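Side-chain contacts in 3-hydroxyisobutyrate dehydrogenase (Thermus thermophilus, PDB 2CVZ), which catalyses the NADP-dependent oxidation of 3-hydroxyisobutyrate, a step in the breakdown of valine: residues Val153-Pro157 and Val158-His162; Gly230-Val233 and Lys234-Ile238. All coordinates share one frame; numbering follows the deposited sequence.

Interaction 1: Val153-Pro157 and Val158-His162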
ATOM      1  N   VAL C 153      -4.642   8.676  32.147  1.00 22.22           N
ATOM      2  CA  VAL C 153      -3.884   7.431  32.269  1.00 22.24           C
ATOM      3  C   VAL C 153      -2.366   7.609  32.228  1.00 23.22           C
ATOM      4  O   VAL C 153      -1.831   8.297  31.356  1.00 22.64           O
ATOM      5  CB  VAL C 153      -4.284   6.439  31.145  1.00 22.40           C
ATOM      6  CG1 VAL C 153      -3.579   5.103  31.340  1.00 21.21           C
ATOM      7  CG2 VAL C 153      -5.788   6.255  31.128  1.00 22.58           C
ATOM      8  N   HIS C 154      -1.681   6.986  33.183  1.00 22.71           N
ATOM      9  CA  HIS C 154      -0.223   7.034  33.248  1.00 24.39           C
ATOM     10  C   HIS C 154       0.241   5.856  32.401  1.00 24.62           C
ATOM     11  O   HIS C 154       0.068   4.700  32.797  1.00 24.35           O
ATOM     12  CB  HIS C 154       0.260   6.848  34.688  1.00 25.14           C
ATOM     13  CG  HIS C 154       1.743   6.973  34.849  1.00 27.31           C
ATOM     14  ND1 HIS C 154       2.404   6.578  35.992  1.00 28.30           N
ATOM     15  CD2 HIS C 154       2.692   7.470  34.019  1.00 26.63           C
ATOM     16  CE1 HIS C 154       3.695   6.825  35.859  1.00 29.65           C
ATOM     17  NE2 HIS C 154       3.896   7.366  34.671  1.00 28.74           N
ATOM     18  N   VAL C 155       0.833   6.143  31.245  1.00 23.66           N
ATOM     19  CA  VAL C 155       1.269   5.082  30.347  1.00 23.29           C
ATOM     20  C   VAL C 155       2.737   4.687  30.400  1.00 24.62           C
ATOM     21  O   VAL C 155       3.143   3.748  29.719  1.00 24.93           O
ATOM     22  CB  VAL C 155       0.901   5.421  28.888  1.00 21.86           C
ATOM     23  CG1 VAL C 155      -0.607   5.544  28.764  1.00 20.16           C
ATOM     24  CG2 VAL C 155       1.577   6.717  28.458  1.00 21.99           C
ATOM     25  N   GLY C 156       3.535   5.390  31.198  1.00 24.70           N
ATOM     26  CA  GLY C 156       4.943   5.045  31.293  1.00 25.05           C
ATOM     27  C   GLY C 156       5.855   6.221  31.579  1.00 25.37           C
ATOM     28  O   GLY C 156       5.390   7.277  32.005  1.00 27.17           O
ATOM     29  N   PRO C 157       7.171   6.064  31.368  1.00 25.85           N
ATOM     30  CA  PRO C 157       8.146   7.134  31.606  1.00 25.84           C
ATOM     31  C   PRO C 157       8.017   8.240  30.559  1.00 26.17           C
ATOM     32  O   PRO C 157       7.199   8.138  29.643  1.00 26.04           O
ATOM     33  CB  PRO C 157       9.481   6.401  31.513  1.00 25.69           C
ATOM     34  CG  PRO C 157       9.200   5.349  30.480  1.00 26.65           C
ATOM     35  CD  PRO C 157       7.846   4.833  30.919  1.00 25.64           C
ATOM     36  N   VAL C 158       8.820   9.291  30.699  1.00 25.29           N
ATOM     37  CA  VAL C 158       8.789  10.405  29.755  1.00 23.88           C
ATOM     38  C   VAL C 158       8.889   9.895  28.322  1.00 23.85           C
ATOM     39  O   VAL C 158       9.758   9.081  28.004  1.00 22.52           O
ATOM     40  CB  VAL C 158       9.951  11.391  30.014  1.00 24.08           C
ATOM     41  CG1 VAL C 158       9.998  12.454  28.915  1.00 24.17           C
ATOM     42  CG2 VAL C 158       9.779  12.047  31.376  1.00 25.59           C
ATOM     43  N   GLY C 159       7.991  10.376  27.465  1.00 22.59           N
ATOM     44  CA  GLY C 159       7.994   9.966  26.071  1.00 22.45           C
ATOM     45  C   GLY C 159       6.907   8.964  25.731  1.00 22.15           C
ATOM     46  O   GLY C 159       6.419   8.932  24.601  1.00 22.36           O
ATOM     47  N   ALA C 160       6.518   8.152  26.709  1.00 21.15           N
ATOM     48  CA  ALA C 160       5.488   7.141  26.497  1.00 20.44           C
ATOM     49  C   ALA C 160       4.137   7.767  26.175  1.00 20.25           C
ATOM     50  O   ALA C 160       3.348   7.198  25.425  1.00 20.17           O
ATOM     51  CB  ALA C 160       5.368   6.246  27.725  1.00 21.09           C
ATOM     52  N   GLY C 161       3.870   8.936  26.751  1.00 19.27           N
ATOM     53  CA  GLY C 161       2.610   9.609  26.491  1.00 18.78           C
ATOM     54  C   GLY C 161       2.540  10.052  25.042  1.00 18.04           C
ATOM     55  O   GLY C 161       1.541   9.826  24.360  1.00 17.95           O
ATOM     56  N   HIS C 162       3.611  10.686  24.570  1.00 18.54           N
ATOM     57  CA  HIS C 162       3.674  11.153  23.191  1.00 18.30           C
ATOM     58  C   HIS C 162       3.571   9.980  22.224  1.00 17.49           C
ATOM     59  O   HIS C 162       2.972  10.094  21.157  1.00 17.61           O
ATOM     60  CB  HIS C 162       4.988  11.896  22.930  1.00 19.15           C
ATOM     61  CG  HIS C 162       5.088  13.216  23.626  1.00 20.10           C
ATOM     62  ND1 HIS C 162       4.064  14.139  23.626  1.00 20.05           N
ATOM     63  CD2 HIS C 162       6.105  13.783  24.318  1.00 21.53           C
ATOM     64  CE1 HIS C 162       4.445  15.217  24.288  1.00 20.11           C
ATOM     65  NE2 HIS C 162       5.679  15.028  24.720  1.00 20.96           N
TER

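Interaction 2: Gly230-Val233 and Lys234-Ile238. With NDP (NADPH dihydro-nicotinamide-adenine-dinucleotide phosphate), chain G.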
ATOM      1  N   GLY C 230      -2.142  19.626   8.620  1.00 19.04           N
ATOM      2  CA  GLY C 230      -0.695  19.638   8.758  1.00 19.34           C
ATOM      3  C   GLY C 230      -0.233  19.023  10.066  1.00 19.08           C
ATOM      4  O   GLY C 230       0.796  18.342  10.122  1.00 17.97           O
ATOM      5  N   LEU C 231      -0.990  19.261  11.130  1.00 17.49           N
ATOM      6  CA  LEU C 231      -0.647  18.711  12.432  1.00 17.87           C
ATOM      7  C   LEU C 231      -0.867  17.198  12.455  1.00 17.00           C
ATOM      8  O   LEU C 231      -0.093  16.460  13.071  1.00 17.84           O
ATOM      9  CB  LEU C 231      -1.481  19.382  13.527  1.00 19.53           C
ATOM     10  CG  LEU C 231      -1.144  20.853  13.795  1.00 19.95           C
ATOM     11  CD1 LEU C 231      -2.115  21.426  14.825  1.00 20.85           C
ATOM     12  CD2 LEU C 231       0.289  20.964  14.295  1.00 22.05           C
ATOM     13  N   LEU C 232      -1.916  16.730  11.786  1.00 16.51           N
ATOM     14  CA  LEU C 232      -2.179  15.295  11.756  1.00 17.05           C
ATOM     15  C   LEU C 232      -1.046  14.599  11.011  1.00 17.11           C
ATOM     16  O   LEU C 232      -0.624  13.513  11.389  1.00 15.70           O
ATOM     17  CB  LEU C 232      -3.516  14.983  11.080  1.00 16.78           C
ATOM     18  CG  LEU C 232      -3.840  13.483  10.987  1.00 17.15           C
ATOM     19  CD1 LEU C 232      -3.775  12.851  12.378  1.00 16.77           C
ATOM     20  CD2 LEU C 232      -5.220  13.280  10.380  1.00 18.56           C
ATOM     21  N   VAL C 233      -0.553  15.223   9.947  1.00 17.38           N
ATOM     22  CA  VAL C 233       0.547  14.625   9.202  1.00 17.63           C
ATOM     23  C   VAL C 233       1.771  14.595  10.118  1.00 17.71           C
ATOM     24  O   VAL C 233       2.518  13.617  10.141  1.00 18.16           O
ATOM     25  CB  VAL C 233       0.856  15.422   7.916  1.00 17.93           C
ATOM     26  CG1 VAL C 233       2.119  14.883   7.253  1.00 19.66           C
ATOM     27  CG2 VAL C 233      -0.317  15.311   6.951  1.00 19.59           C
ATOM     28  N   LYS C 234       1.963  15.664  10.885  1.00 17.24           N
ATOM     29  CA  LYS C 234       3.087  15.732  11.813  1.00 17.72           C
ATOM     30  C   LYS C 234       2.977  14.578  12.812  1.00 17.64           C
ATOM     31  O   LYS C 234       3.973  13.925  13.127  1.00 17.34           O
ATOM     32  CB  LYS C 234       3.090  17.081  12.540  1.00 16.42           C
ATOM     33  CG  LYS C 234       4.077  17.194  13.708  1.00 18.61           C
ATOM     34  CD  LYS C 234       3.440  16.795  15.039  1.00 17.76           C
ATOM     35  CE  LYS C 234       2.335  17.767  15.447  1.00 18.99           C
ATOM     36  NZ  LYS C 234       1.712  17.392  16.751  1.00 19.71           N
ATOM     37  N   ASP C 235       1.762  14.324  13.296  1.00 17.72           N
ATOM     38  CA  ASP C 235       1.534  13.232  14.244  1.00 17.20           C
ATOM     39  C   ASP C 235       1.858  11.890  13.600  1.00 17.67           C
ATOM     40  O   ASP C 235       2.486  11.031  14.220  1.00 16.74           O
ATOM     41  CB  ASP C 235       0.078  13.206  14.719  1.00 18.08           C
ATOM     42  CG  ASP C 235      -0.292  14.421  15.536  1.00 19.06           C
ATOM     43  OD1 ASP C 235       0.599  14.985  16.202  1.00 20.76           O
ATOM     44  OD2 ASP C 235      -1.484  14.797  15.528  1.00 21.52           O
ATOM     45  N   LEU C 236       1.411  11.702  12.360  1.00 18.16           N
ATOM     46  CA  LEU C 236       1.686  10.458  11.651  1.00 17.41           C
ATOM     47  C   LEU C 236       3.199  10.295  11.520  1.00 18.44           C
ATOM     48  O   LEU C 236       3.720   9.181  11.564  1.00 17.79           O
ATOM     49  CB  LEU C 236       1.017  10.470  10.270  1.00 17.89           C
ATOM     50  CG  LEU C 236      -0.511  10.298  10.303  1.00 18.55           C
ATOM     51  CD1 LEU C 236      -1.125  10.621   8.948  1.00 18.00           C
ATOM     52  CD2 LEU C 236      -0.840   8.873  10.713  1.00 21.72           C
ATOM     53  N   GLY C 237       3.899  11.418  11.374  1.00 17.07           N
ATOM     54  CA  GLY C 237       5.346  11.375  11.267  1.00 17.84           C
ATOM     55  C   GLY C 237       5.946  10.831  12.552  1.00 17.63           C
ATOM     56  O   GLY C 237       6.892  10.042  12.529  1.00 17.66           O
ATOM     57  N   ILE C 238       5.388  11.253  13.680  1.00 16.50           N
ATOM     58  CA  ILE C 238       5.861  10.793  14.981  1.00 16.14           C
ATOM     59  C   ILE C 238       5.517   9.313  15.140  1.00 16.20           C
ATOM     60  O   ILE C 238       6.297   8.539  15.705  1.00 16.11           O
ATOM     61  CB  ILE C 238       5.206  11.603  16.128  1.00 15.78           C
ATOM     62  CG1 ILE C 238       5.596  13.077  16.002  1.00 18.71           C
ATOM     63  CG2 ILE C 238       5.652  11.053  17.484  1.00 15.62           C
ATOM     64  CD1 ILE C 238       4.900  13.992  16.999  1.00 18.59           C
TER
HETATM   65  PA  NDP G1303      -3.115  25.862  16.905  1.00 22.75           P
HETATM   66  O1A NDP G1303      -4.489  26.265  17.038  1.00 21.81           O
HETATM   67  O2A NDP G1303      -2.358  25.916  15.604  1.00 23.93           O
HETATM   68  O5B NDP G1303      -2.298  26.707  18.044  1.00 22.87           O
HETATM   69  C5B NDP G1303      -0.875  26.569  18.149  1.00 23.18           C
HETATM   70  C4B NDP G1303      -0.517  27.491  19.305  1.00 24.39           C
HETATM   71  O4B NDP G1303       0.931  27.428  19.423  1.00 24.01           O
HETATM   72  C3B NDP G1303      -0.895  28.931  19.179  1.00 24.49           C
HETATM   73  O3B NDP G1303      -1.258  29.442  20.488  1.00 24.41           O
HETATM   74  C2B NDP G1303       0.333  29.608  18.703  1.00 24.72           C
HETATM   75  O2B NDP G1303       0.452  31.020  18.892  1.00 25.08           O
HETATM   76  C1B NDP G1303       1.387  28.770  19.356  1.00 24.08           C
HETATM   77  N9A NDP G1303       2.694  28.842  18.648  1.00 24.46           N
HETATM   78  C8A NDP G1303       3.011  28.423  17.334  1.00 25.81           C
HETATM   79  N7A NDP G1303       4.282  28.647  17.062  1.00 25.49           N
HETATM   80  C5A NDP G1303       4.823  29.215  18.182  1.00 26.48           C
HETATM   81  C6A NDP G1303       6.113  29.679  18.527  1.00 27.60           C
HETATM   82  N6A NDP G1303       7.113  29.600  17.648  1.00 28.13           N
HETATM   83  N1A NDP G1303       6.324  30.203  19.760  1.00 28.35           N
HETATM   84  C2A NDP G1303       5.307  30.281  20.649  1.00 28.39           C
HETATM   85  N3A NDP G1303       4.054  29.872  20.423  1.00 26.33           N
HETATM   86  C4A NDP G1303       3.873  29.341  19.156  1.00 25.66           C
HETATM   87  O3  NDP G1303      -2.911  24.408  17.470  1.00 22.62           O
HETATM   88  PN  NDP G1303      -3.818  23.283  18.151  1.00 20.78           P
HETATM   89  O1N NDP G1303      -4.851  22.923  17.174  1.00 21.88           O
HETATM   90  O2N NDP G1303      -4.191  23.884  19.475  1.00 20.81           O
HETATM   91  O5D NDP G1303      -2.723  22.154  18.425  1.00 20.45           O
HETATM   92  C5D NDP G1303      -1.632  22.340  19.385  1.00 20.64           C
HETATM   93  C4D NDP G1303      -1.110  20.920  19.760  1.00 21.04           C
HETATM   94  O4D NDP G1303      -2.232  20.148  20.181  1.00 19.95           O
HETATM   95  C3D NDP G1303      -0.540  20.175  18.549  1.00 19.99           C
HETATM   96  O3D NDP G1303       0.616  19.432  18.960  1.00 18.80           O
HETATM   97  C2D NDP G1303      -1.679  19.318  18.064  1.00 20.76           C
HETATM   98  O2D NDP G1303      -1.177  18.267  17.257  1.00 20.96           O
HETATM   99  C1D NDP G1303      -2.258  18.901  19.481  1.00 20.21           C
HETATM  100  N1N NDP G1303      -3.677  18.430  19.465  1.00 20.05           N
HETATM  101  C2N NDP G1303      -4.612  19.131  18.652  1.00 20.60           C
HETATM  102  C3N NDP G1303      -5.982  18.645  18.682  1.00 20.96           C
HETATM  103  C7N NDP G1303      -7.015  19.312  17.883  1.00 21.74           C
HETATM  104  O7N NDP G1303      -8.110  18.783  17.603  1.00 20.74           O
HETATM  105  N7N NDP G1303      -6.815  20.562  17.424  1.00 18.82           N
HETATM  106  C4N NDP G1303      -6.292  17.542  19.490  1.00 20.99           C
HETATM  107  C5N NDP G1303      -5.373  16.889  20.260  1.00 21.52           C
HETATM  108  C6N NDP G1303      -4.066  17.331  20.250  1.00 21.04           C
HETATM  109  P2B NDP G1303      -0.235  32.081  17.988  1.00 25.79           P
HETATM  110  O1X NDP G1303       0.638  33.260  18.153  1.00 24.99           O
HETATM  111  O2X NDP G1303      -1.624  32.295  18.480  1.00 26.53           O
HETATM  112  O3X NDP G1303      -0.245  31.595  16.540  1.00 24.28           O

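Interaction 1: Val153-Pro157 and Val158-His162
Val155 and Ala160 meet where strand 149-156, at the edge of the Rossmann-type sheet within this chain, hands over to the long helix 160-188, and they illustrate how a sharp strand-to-helix junction is packed. The turn itself is a type II beta turn from Pro157 to Ala160, closed by Ala160 N donating to Pro157 O at 3.0 Å with an N-H...O angle of 160°. Gly159, third in the turn, takes the positive phi this turn type favours and serves as the N-cap residue of the helix.

The tight part lies inside the bend. The CG2 methyl of Val155, held between its own backbone N and carbonyl carbon (chi1 -61°), runs alongside the first helical residues, 3.5 Å from Ala160 O and 3.9 Å from Ala160 CB. The same Ala160 methyl closes on the backbone of Gly156, with CB 3.8 Å from CA, where a glycine leaves room for it. Val155 also packs on Val199 of the second subunit.

The outer side is looser. Pro157 is exposed, and its CD only grazes Ala160 CB at 4.3 Å. His154, partly exposed, uses NE2 for a hydrogen bond to Gly134 O and a weak one to Gly156 O. Val158 points away from the strand segment and packs on Arg98 and Ala101 of helix 94-105 and Tyr111 of strand 110-117.

Chemically, the bend is closed by one backbone bond and small apolar groups. The amides at the helix start turn instead to Asp113, which accepts from Gly159 N and His162 N; a carboxylate there would probably be favoured by the helix dipole.

Interaction 2: Gly230-Val233 and Lys234-Ile238
Leu231 O lies over one face of the Asp235 carboxylate, almost directly above CG at 3.2 Å, while Lys234 NZ comes to the edge of the same group, on the syn side of OD1 and 27° out of its plane. Both contacts arise within one alpha-helix, 229-243, whose i to i+4 backbone bonds run from Lys234 N to Gly230 O through to Gly237 N and Val233 O. Leu231 O thus takes the Asp235 amide at 2.8 Å as well as facing its carboxylate carbon.

Lys234 leaves the helix with CG anti to its backbone N (chi1 170°), then bends at chi2 and chi3 to lie beside Leu231, both side chains pointing the same way toward the cofactor. The bend brings NZ to Asp235 OD1 in a salt bridge of 2.7 Å. From there NZ also donates to both hydroxyls of the nicotinamide ribose of NADPH, O2D at 3.1 Å and O3D at 3.2 Å, and to Ser91 O. These acceptors outnumber the three N-H of the ammonium, and their crowding probably limits its movement; the salt bridge to Asp235, itself a pocket residue, probably helps to hold NZ in place.

On another side of the helix Leu232 and Leu236 pack loosely together against Tyr260 of helix 251-267. Leu231 faces the cofactor instead, its CD1 methyl 3.7 Å from NDP O5D.

The two contacts show two uses of local packing in one fold. Interaction 1 forms the junction at which helix 160-188 begins, and interaction 2 lies on helix 229-243, which packs against that same long helix: Leu232 rests on Asn169, Leu236 on Ala170 and Ala173, Ile238 on Ala166. Their centres are 19 Å apart, and their nearest atoms come within about 5 Å without touching. Only interaction 2 reaches the cofactor directly; in interaction 1, the side-chain position of Gly161 is about 12 Å from the bound NADPH. The junction carries the chain from strand 149-156 into the long helix, while residues 230-238 present Leu231, Lys234 and Asp235 to the NADPH pocket.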